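Local structure of Epf (Streptococcus pyogenes, 4ES8) at residues I78-K82 with Q83-A87; H55-A59 with K60-K64; S294-K298 with Q299-T303. The protein acts as a cell-surface adhesin that binds to cells through an N-terminal domain containing a carbohydrate-binding module. All blocks are in the same frame, centred on the assembly; numbering follows the deposited sequence. Where two conformers were deposited one is given.

Contact 1: residues I78-K82 with Q83-A87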
loop_
_atom_site.group_PDB
_atom_site.type_symbol
_atom_site.label_atom_id
_atom_site.label_comp_id
_atom_site.label_asym_id
_atom_site.label_seq_id
_atom_site.Cartn_x
_atom_site.Cartn_y
_atom_site.Cartn_z
ATOM N N ILE A 78 4.423 11.419 23.738
ATOM C CA ILE A 78 4.560 10.442 22.650
ATOM C C ILE A 78 5.935 9.791 22.728
ATOM O O ILE A 78 6.886 10.407 23.231
ATOM C CB ILE A 78 4.311 11.119 21.289
ATOM C CG1 ILE A 78 5.310 12.281 21.030
ATOM C CG2 ILE A 78 2.815 11.572 21.198
ATOM C CD1 ILE A 78 5.116 12.943 19.629
ATOM N N LYS A 79 6.054 8.558 22.216
ATOM C CA LYS A 79 7.332 7.835 22.309
ATOM C C LYS A 79 7.509 6.953 21.107
ATOM O O LYS A 79 6.567 6.255 20.696
ATOM C CB LYS A 79 7.392 6.991 23.601
ATOM C CG LYS A 79 8.692 6.211 23.814
ATOM C CD LYS A 79 8.736 5.509 25.209
ATOM C CE LYS A 79 7.658 4.456 25.430
ATOM N NZ LYS A 79 7.813 3.269 24.538
ATOM N N ILE A 80 8.712 6.998 20.527
ATOM C CA ILE A 80 9.001 6.181 19.361
ATOM C C ILE A 80 10.350 5.512 19.525
ATOM O O ILE A 80 11.266 6.044 20.202
ATOM C CB ILE A 80 8.961 7.062 18.073
ATOM C CG1 ILE A 80 8.786 6.235 16.794
ATOM C CG2 ILE A 80 10.186 8.015 17.981
ATOM C CD1 ILE A 80 8.446 7.140 15.544
ATOM N N ASP A 81 10.452 4.326 18.955
ATOM C CA ASP A 81 11.734 3.643 18.897
ATOM C C ASP A 81 11.754 2.800 17.622
ATOM O O ASP A 81 10.843 2.905 16.780
ATOM C CB ASP A 81 12.044 2.860 20.179
ATOM C CG ASP A 81 11.101 1.738 20.494
ATOM O OD1 ASP A 81 10.491 1.183 19.541
ATOM O OD2 ASP A 81 10.986 1.385 21.683
ATOM N N LYS A 82 12.792 1.967 17.454
ATOM C CA LYS A 82 12.998 1.218 16.229
ATOM C C LYS A 82 11.811 0.337 15.830
ATOM O O LYS A 82 11.649 0.062 14.649
ATOM C CB LYS A 82 14.271 0.344 16.376
ATOM C CG LYS A 82 14.814 -0.223 15.072
ATOM C CD LYS A 82 15.917 -1.258 15.321
ATOM C CE LYS A 82 16.291 -2.020 14.070
ATOM N NZ LYS A 82 16.919 -1.147 13.042
ATOM N N GLN A 83 11.002 -0.118 16.807
ATOM C CA GLN A 83 9.914 -1.032 16.496
ATOM C C GLN A 83 8.550 -0.534 16.886
ATOM O O GLN A 83 7.581 -1.156 16.452
ATOM C CB GLN A 83 10.126 -2.381 17.230
ATOM C CG GLN A 83 11.385 -3.123 16.787
ATOM C CD GLN A 83 11.417 -4.539 17.302
ATOM O OE1 GLN A 83 11.800 -4.798 18.447
ATOM N NE2 GLN A 83 11.026 -5.487 16.458
ATOM N N SER A 84 8.436 0.524 17.702
ATOM C CA SER A 84 7.123 0.881 18.244
ATOM C C SER A 84 6.844 2.358 18.277
ATOM O O SER A 84 7.764 3.189 18.175
ATOM C CB SER A 84 7.010 0.359 19.680
ATOM O OG SER A 84 7.896 1.035 20.562
ATOM N N ILE A 85 5.565 2.699 18.451
ATOM C CA ILE A 85 5.136 4.088 18.529
ATOM C C ILE A 85 3.981 4.126 19.524
ATOM O O ILE A 85 3.141 3.215 19.527
ATOM C CB ILE A 85 4.798 4.624 17.116
ATOM C CG1 ILE A 85 4.660 6.137 17.116
ATOM C CG2 ILE A 85 3.573 3.916 16.460
ATOM C CD1 ILE A 85 4.717 6.698 15.701
ATOM N N ALA A 86 4.012 5.092 20.449
ATOM C CA ALA A 86 3.048 5.095 21.541
ATOM C C ALA A 86 2.629 6.483 21.965
ATOM O O ALA A 86 3.395 7.443 21.803
ATOM C CB ALA A 86 3.670 4.384 22.750
ATOM N N ALA A 87 1.409 6.560 22.543
ATOM C CA ALA A 87 0.869 7.795 23.110
ATOM C C ALA A 87 0.520 7.585 24.563
ATOM O O ALA A 87 0.121 6.475 24.957
ATOM C CB ALA A 87 -0.374 8.238 22.349
HETATM O O HOH W 1 7.322 3.545 21.748
#
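Asp81 and Ser84 face each other across the tip of a tight beta hairpin, with Lys82 and Gln83 making the reversal. A single carboxylate oxygen organises the bend. Asp81 OD1 receives Ser84 N at 2.8 Å, nearly along its own C-O bond, while Ser84 OG donates to Asp81 OD1 from above the carboxylate plane, also at 2.8 Å. Gln83 N reaches Asp81 OD1 on the anti side, tilted out of the carboxylate plane, at 3.1 Å, which closes an Asx turn. The carboxylate can do this because CG of Asp81 lies between its backbone N and carbonyl carbon (chi1 63°), folding the group back over the turn, and three donors then hold it. The backbone adds Asp81 N to Ser84 O at 3.0 Å.

Further along, Lys79 and Ala86 form an antiparallel hydrogen-bonded pair, with Ala86 N to Lys79 O at 2.8 Å. The Lys79 chain runs straight to CD and then curls through two successive bends (chi3 63°, chi4 66°). Its NZ thereby donates to a water, 2.8 Å from Lys79 NZ, which in turn donates to Ser84 OG. On the opposite face Ile80 and Ile85 run alongside one another in the same direction, and their terminal methyls meet at 3.8 Å from Ile80 CD1 to Ile85 CD1.

That isoleucine face packs on Trp32 and, through Ile78 and Ile85, on Phe101 of strand 97-105, whereas Lys79 makes a cation-pi contact with Trp67. Strands 76-80 and 84-89 sit side by side in the seven-stranded antiparallel sheet, between strand 68-69 and strand 202-213.

Contact 2: residues H55-A59 with K60-K64. With ACT (acetate ion), chain D.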
loop_
_atom_site.group_PDB
_atom_site.type_symbol
_atom_site.label_atom_id
_atom_site.label_comp_id
_atom_site.label_asym_id
_atom_site.label_seq_id
_atom_site.Cartn_x
_atom_site.Cartn_y
_atom_site.Cartn_z
ATOM N N HIS A 55 1.543 17.703 16.185
ATOM C CA HIS A 55 1.763 17.626 17.626
ATOM C C HIS A 55 3.197 18.018 17.939
ATOM O O HIS A 55 4.114 17.184 17.956
ATOM C CB HIS A 55 1.464 16.187 18.087
ATOM C CG HIS A 55 1.609 15.877 19.553
ATOM N ND1 HIS A 55 2.849 15.899 20.199
ATOM C CD2 HIS A 55 0.672 15.455 20.437
ATOM C CE1 HIS A 55 2.611 15.515 21.449
ATOM N NE2 HIS A 55 1.324 15.225 21.642
ATOM N N LEU A 56 3.399 19.321 18.193
ATOM C CA LEU A 56 4.742 19.826 18.481
ATOM C C LEU A 56 5.295 19.279 19.788
ATOM O O LEU A 56 4.535 18.987 20.715
ATOM C CB LEU A 56 4.756 21.356 18.523
ATOM C CG LEU A 56 4.232 22.067 17.287
ATOM C CD1 LEU A 56 3.856 23.497 17.619
ATOM C CD2 LEU A 56 5.237 22.013 16.132
ATOM N N ILE A 57 6.616 19.097 19.837
ATOM C CA ILE A 57 7.311 18.662 21.042
ATOM C C ILE A 57 8.465 19.680 21.222
ATOM O O ILE A 57 8.740 20.424 20.267
ATOM C CB ILE A 57 7.762 17.189 21.008
ATOM C CG1 ILE A 57 8.810 16.966 19.893
ATOM C CG2 ILE A 57 6.518 16.271 20.850
ATOM C CD1 ILE A 57 9.310 15.528 19.698
ATOM N N PRO A 58 9.130 19.746 22.392
ATOM C CA PRO A 58 10.188 20.765 22.562
ATOM C C PRO A 58 11.276 20.582 21.510
ATOM O O PRO A 58 11.772 19.475 21.305
ATOM C CB PRO A 58 10.679 20.518 23.996
ATOM C CG PRO A 58 9.478 19.940 24.694
ATOM C CD PRO A 58 8.921 18.994 23.649
ATOM N N ALA A 59 11.609 21.674 20.777
ATOM C CA ALA A 59 12.542 21.564 19.657
ATOM C C ALA A 59 13.887 20.942 20.037
ATOM O O ALA A 59 14.427 20.188 19.238
ATOM C CB ALA A 59 12.751 22.926 19.004
ATOM N N LYS A 60 14.399 21.221 21.252
ATOM C CA LYS A 60 15.702 20.688 21.680
ATOM C C LYS A 60 15.687 19.176 21.951
ATOM O O LYS A 60 16.756 18.553 22.020
ATOM C CB LYS A 60 16.155 21.404 22.945
ATOM C CG LYS A 60 16.664 22.815 22.669
ATOM C CD LYS A 60 17.007 23.561 23.950
ATOM C CE LYS A 60 17.395 25.000 23.675
ATOM N NZ LYS A 60 18.649 25.094 22.877
ATOM N N ASP A 61 14.479 18.595 22.092
ATOM C CA ASP A 61 14.338 17.198 22.490
ATOM C C ASP A 61 13.852 16.250 21.396
ATOM O O ASP A 61 13.684 15.055 21.676
ATOM C CB ASP A 61 13.322 17.144 23.642
ATOM C CG ASP A 61 13.721 17.903 24.910
ATOM O OD1 ASP A 61 14.930 18.201 25.074
ATOM O OD2 ASP A 61 12.841 18.148 25.754
ATOM N N VAL A 62 13.655 16.754 20.166
ATOM C CA VAL A 62 13.082 15.969 19.064
ATOM C C VAL A 62 13.838 14.618 18.818
ATOM O O VAL A 62 13.179 13.636 18.453
ATOM C CB VAL A 62 12.958 16.834 17.780
ATOM C CG1 VAL A 62 12.435 16.026 16.600
ATOM C CG2 VAL A 62 12.052 18.037 18.028
ATOM N N LYS A 63 15.178 14.545 19.036
ATOM C CA LYS A 63 15.910 13.293 18.795
ATOM C C LYS A 63 16.100 12.446 20.070
ATOM O O LYS A 63 16.687 11.356 19.999
ATOM C CB LYS A 63 17.299 13.598 18.158
ATOM C CG LYS A 63 17.231 14.198 16.742
ATOM C CD LYS A 63 18.622 14.598 16.203
ATOM C CE LYS A 63 19.436 13.403 15.746
ATOM N NZ LYS A 63 20.781 13.798 15.244
ATOM N N LYS A 64 15.606 12.915 21.218
ATOM C CA LYS A 64 15.829 12.222 22.488
ATOM C C LYS A 64 14.928 11.033 22.647
ATOM O O LYS A 64 13.716 11.152 22.448
ATOM C CB LYS A 64 15.680 13.144 23.688
ATOM C CG LYS A 64 16.743 14.255 23.743
ATOM C CD LYS A 64 16.575 15.145 24.966
ATOM C CE LYS A 64 17.703 16.158 25.034
ATOM N NZ LYS A 64 17.335 17.336 25.854
HETATM C C ACT D . 8.845 19.831 16.610
HETATM O O ACT D . 9.331 19.169 15.667
HETATM O OXT ACT D . 7.851 19.532 17.294
HETATM C CH3 ACT D . 9.514 21.146 17.044
#
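Ile57, Pro58 and Ala59 meet Asp61 and Val62 where the chain folds back on itself, in the loop between strands 51-54 and 68-69. Before the fold, the His55 ring receives CG2 of Ile57 at its edge, in plane; it stacks on His70, and its NE2 is hydrogen-bonded to Ser76 OG. Leu56 follows on the surface, where its CB approaches one oxygen of a bound acetate. That oxygen, OXT, is taken by Ile57 N at 2.9 Å in an almost straight bond (169°).

The Ile57 side chain runs toward Val62. Its CG1 stands between the backbone N and the carbonyl carbon (chi1 64°), which brings the ethyl branch across Val62 at about a right angle, with Ile57 CG1 3.9 Å from Val62 CG2; this holds for one of two Val62 conformers and is doubtful in detail. Pro58 O accepts from Asp61 N, three residues on, at 3.0 Å, the donor coming from above the carbonyl plane. The proline ring also flanks the Asp61 carboxylate, with Pro58 CB 3.7 Å from Asp61 OD2.

Beyond the fold a type I beta turn runs from Asp61 to Lys64. Lys64 N returns to Asp61 O, and Lys64 NZ forms a salt bridge with Asp61 OD1 at 2.7 Å, arriving on the anti side but well out of the carboxylate plane.

Main-chain hydrogen bonds and the Lys64-Asp61 salt bridge thus carry the polar part of this contact, over a small apolar one. The acetate, probably from the crystallisation liquor, is also bound by Arg42 NH1; the Ile57 N-H and this arginine together donate to it, consistent with a site for a small anion.

Contact 3: residues S294-K298 with Q299-T303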
loop_
_atom_site.group_PDB
_atom_site.type_symbol
_atom_site.label_atom_id
_atom_site.label_comp_id
_atom_site.label_asym_id
_atom_site.label_seq_id
_atom_site.Cartn_x
_atom_site.Cartn_y
_atom_site.Cartn_z
ATOM N N SER A 294 2.463 -16.473 -19.530
ATOM C CA SER A 294 2.556 -16.527 -18.066
ATOM C C SER A 294 2.772 -15.101 -17.570
ATOM O O SER A 294 3.623 -14.406 -18.111
ATOM C CB SER A 294 3.688 -17.443 -17.622
ATOM O OG SER A 294 3.801 -17.413 -16.206
ATOM N N ILE A 295 1.996 -14.658 -16.553
ATOM C CA ILE A 295 2.117 -13.280 -16.075
ATOM C C ILE A 295 2.553 -13.295 -14.616
ATOM O O ILE A 295 1.884 -13.901 -13.769
ATOM C CB ILE A 295 0.788 -12.512 -16.280
ATOM C CG1 ILE A 295 0.353 -12.535 -17.787
ATOM C CG2 ILE A 295 0.896 -11.059 -15.784
ATOM C CD1 ILE A 295 -1.013 -11.942 -18.112
ATOM N N LYS A 296 3.658 -12.597 -14.322
ATOM C CA LYS A 296 4.165 -12.518 -12.956
ATOM C C LYS A 296 3.997 -11.105 -12.466
ATOM O O LYS A 296 4.436 -10.185 -13.145
ATOM C CB LYS A 296 5.651 -12.911 -12.916
ATOM C CG LYS A 296 6.269 -12.815 -11.503
ATOM C CD LYS A 296 7.774 -13.090 -11.566
ATOM C CE LYS A 296 8.445 -13.004 -10.223
ATOM N NZ LYS A 296 9.908 -12.766 -10.372
ATOM N N GLN A 297 3.322 -10.913 -11.314
ATOM C CA GLN A 297 3.210 -9.570 -10.749
ATOM C C GLN A 297 4.563 -9.287 -10.075
ATOM O O GLN A 297 4.871 -9.935 -9.076
ATOM C CB GLN A 297 2.026 -9.501 -9.778
ATOM C CG GLN A 297 1.312 -8.145 -9.810
ATOM C CD GLN A 297 2.276 -7.011 -9.571
ATOM O OE1 GLN A 297 2.930 -6.977 -8.519
ATOM N NE2 GLN A 297 2.492 -6.151 -10.579
ATOM N N LYS A 298 5.383 -8.376 -10.631
ATOM C CA LYS A 298 6.753 -8.222 -10.112
ATOM C C LYS A 298 6.830 -7.735 -8.685
ATOM O O LYS A 298 7.797 -8.060 -7.998
ATOM C CB LYS A 298 7.581 -7.290 -10.980
ATOM C CG LYS A 298 7.970 -7.861 -12.324
ATOM C CD LYS A 298 8.671 -6.757 -13.063
ATOM C CE LYS A 298 9.741 -7.272 -13.955
ATOM N NZ LYS A 298 10.484 -6.132 -14.552
ATOM N N GLN A 299 5.840 -6.957 -8.227
ATOM C CA GLN A 299 5.920 -6.437 -6.865
ATOM C C GLN A 299 5.389 -7.445 -5.847
ATOM O O GLN A 299 6.011 -7.624 -4.800
ATOM C CB GLN A 299 5.175 -5.100 -6.728
ATOM C CG GLN A 299 5.857 -3.965 -7.498
ATOM C CD GLN A 299 5.666 -4.019 -8.991
ATOM O OE1 GLN A 299 4.586 -4.313 -9.503
ATOM N NE2 GLN A 299 6.717 -3.684 -9.720
ATOM N N SER A 300 4.218 -8.067 -6.111
ATOM C CA SER A 300 3.650 -8.999 -5.139
ATOM C C SER A 300 4.292 -10.390 -5.226
ATOM O O SER A 300 4.125 -11.200 -4.312
ATOM C CB SER A 300 2.152 -9.128 -5.369
ATOM O OG SER A 300 1.933 -9.842 -6.578
ATOM N N LYS A 301 4.942 -10.674 -6.379
ATOM C CA LYS A 301 5.601 -11.939 -6.726
ATOM C C LYS A 301 4.604 -13.052 -7.052
ATOM O O LYS A 301 5.006 -14.211 -7.201
ATOM C CB LYS A 301 6.590 -12.423 -5.628
ATOM C CG LYS A 301 7.603 -11.371 -5.173
ATOM C CD LYS A 301 8.474 -10.925 -6.333
ATOM C CE LYS A 301 9.488 -9.874 -5.972
ATOM N NZ LYS A 301 10.158 -9.392 -7.213
ATOM N N LYS A 302 3.308 -12.711 -7.165
ATOM C CA LYS A 302 2.276 -13.684 -7.517
ATOM C C LYS A 302 2.304 -13.972 -9.012
ATOM O O LYS A 302 2.409 -13.044 -9.808
ATOM C CB LYS A 302 0.894 -13.171 -7.083
ATOM C CG LYS A 302 0.732 -13.097 -5.574
ATOM C CD LYS A 302 -0.616 -12.462 -5.251
ATOM C CE LYS A 302 -0.890 -12.456 -3.775
ATOM N NZ LYS A 302 -2.281 -12.017 -3.515
ATOM N N THR A 303 2.203 -15.277 -9.385
ATOM C CA THR A 303 2.212 -15.704 -10.784
ATOM C C THR A 303 0.835 -16.234 -11.171
ATOM O O THR A 303 0.188 -16.928 -10.377
ATOM C CB THR A 303 3.324 -16.739 -11.019
ATOM O OG1 THR A 303 4.566 -16.179 -10.591
ATOM C CG2 THR A 303 3.440 -17.179 -12.492
HETATM O O HOH W 2 10.838 -9.979 -10.140
#
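Gln297 OE1 is gripped by two backbone N-H groups of the loop that follows its strand, Ser300 N and Gln299 N, each at 2.9 Å. This is the bend of a beta hairpin between strands 290-297 and 307-310, in a four-stranded antiparallel sheet that probably belongs to the fibronectin-like domain. Ser300 N lies in the plane of the Gln297 side-chain carbonyl, whereas Gln299 N sits above it. The amide is delivered by a bend in the Gln297 chain at chi2 (-54°), which folds its end back into the loop. The other half of the amide is also tied: Gln297 NE2 donates to Gln299 OE1 at 3.0 Å, in its own amide plane, although the two amide planes stand 41° apart. Asp248 OD1 accepts from Gln297 NE2 as well, so both ends of this buried group are satisfied and its flip is fixed.

The backbone closes the loop in two places. Gln297 N donates to Lys302 O at 2.8 Å, and Lys301 N reaches Gln297 O; Lys301, with a positive phi of 74°, adopts the left-handed conformation that turns the chain back. Ser300 OG accepts from Lys302 N, making an ST turn, and is hydrogen-bonded to Thr215 O. Farther down, the backbones of Lys296 and Thr303 are joined by a single bridge.

Lys296 NZ makes a salt bridge to Glu20 and shares a water with Lys301 NZ, weakly on the latter side; Glu20 also lies at long, weak ion-pair range of Lys301 NZ and would probably ease the like charges. Lys301, bent at chi2, ends with NZ donating to Lys298 O at 2.8 Å, in the carbonyl plane.

Overall arrangement
Contacts 1 and 2 are neighbours, with centres 14 Å apart, and they join directly through one methyl: Ile78 CD1 of contact 1 lies 3.8 Å from both His55 ND1 and Ile57 CG2 of contact 2. The loop 55-64, which leaves strand 51-54 of one seven-stranded sheet, is thereby packed onto the hairpin 78-87 of the second seven-stranded sheet. Contact 3 stands apart in the four-stranded sheet, on the opposite side of the chain's centre, its centre 35 Å from contact 1 and 43 Å from contact 2. The nearest atoms of contacts 1 and 3 are about 22 Å apart. The acetate belongs to contact 2 alone among the three.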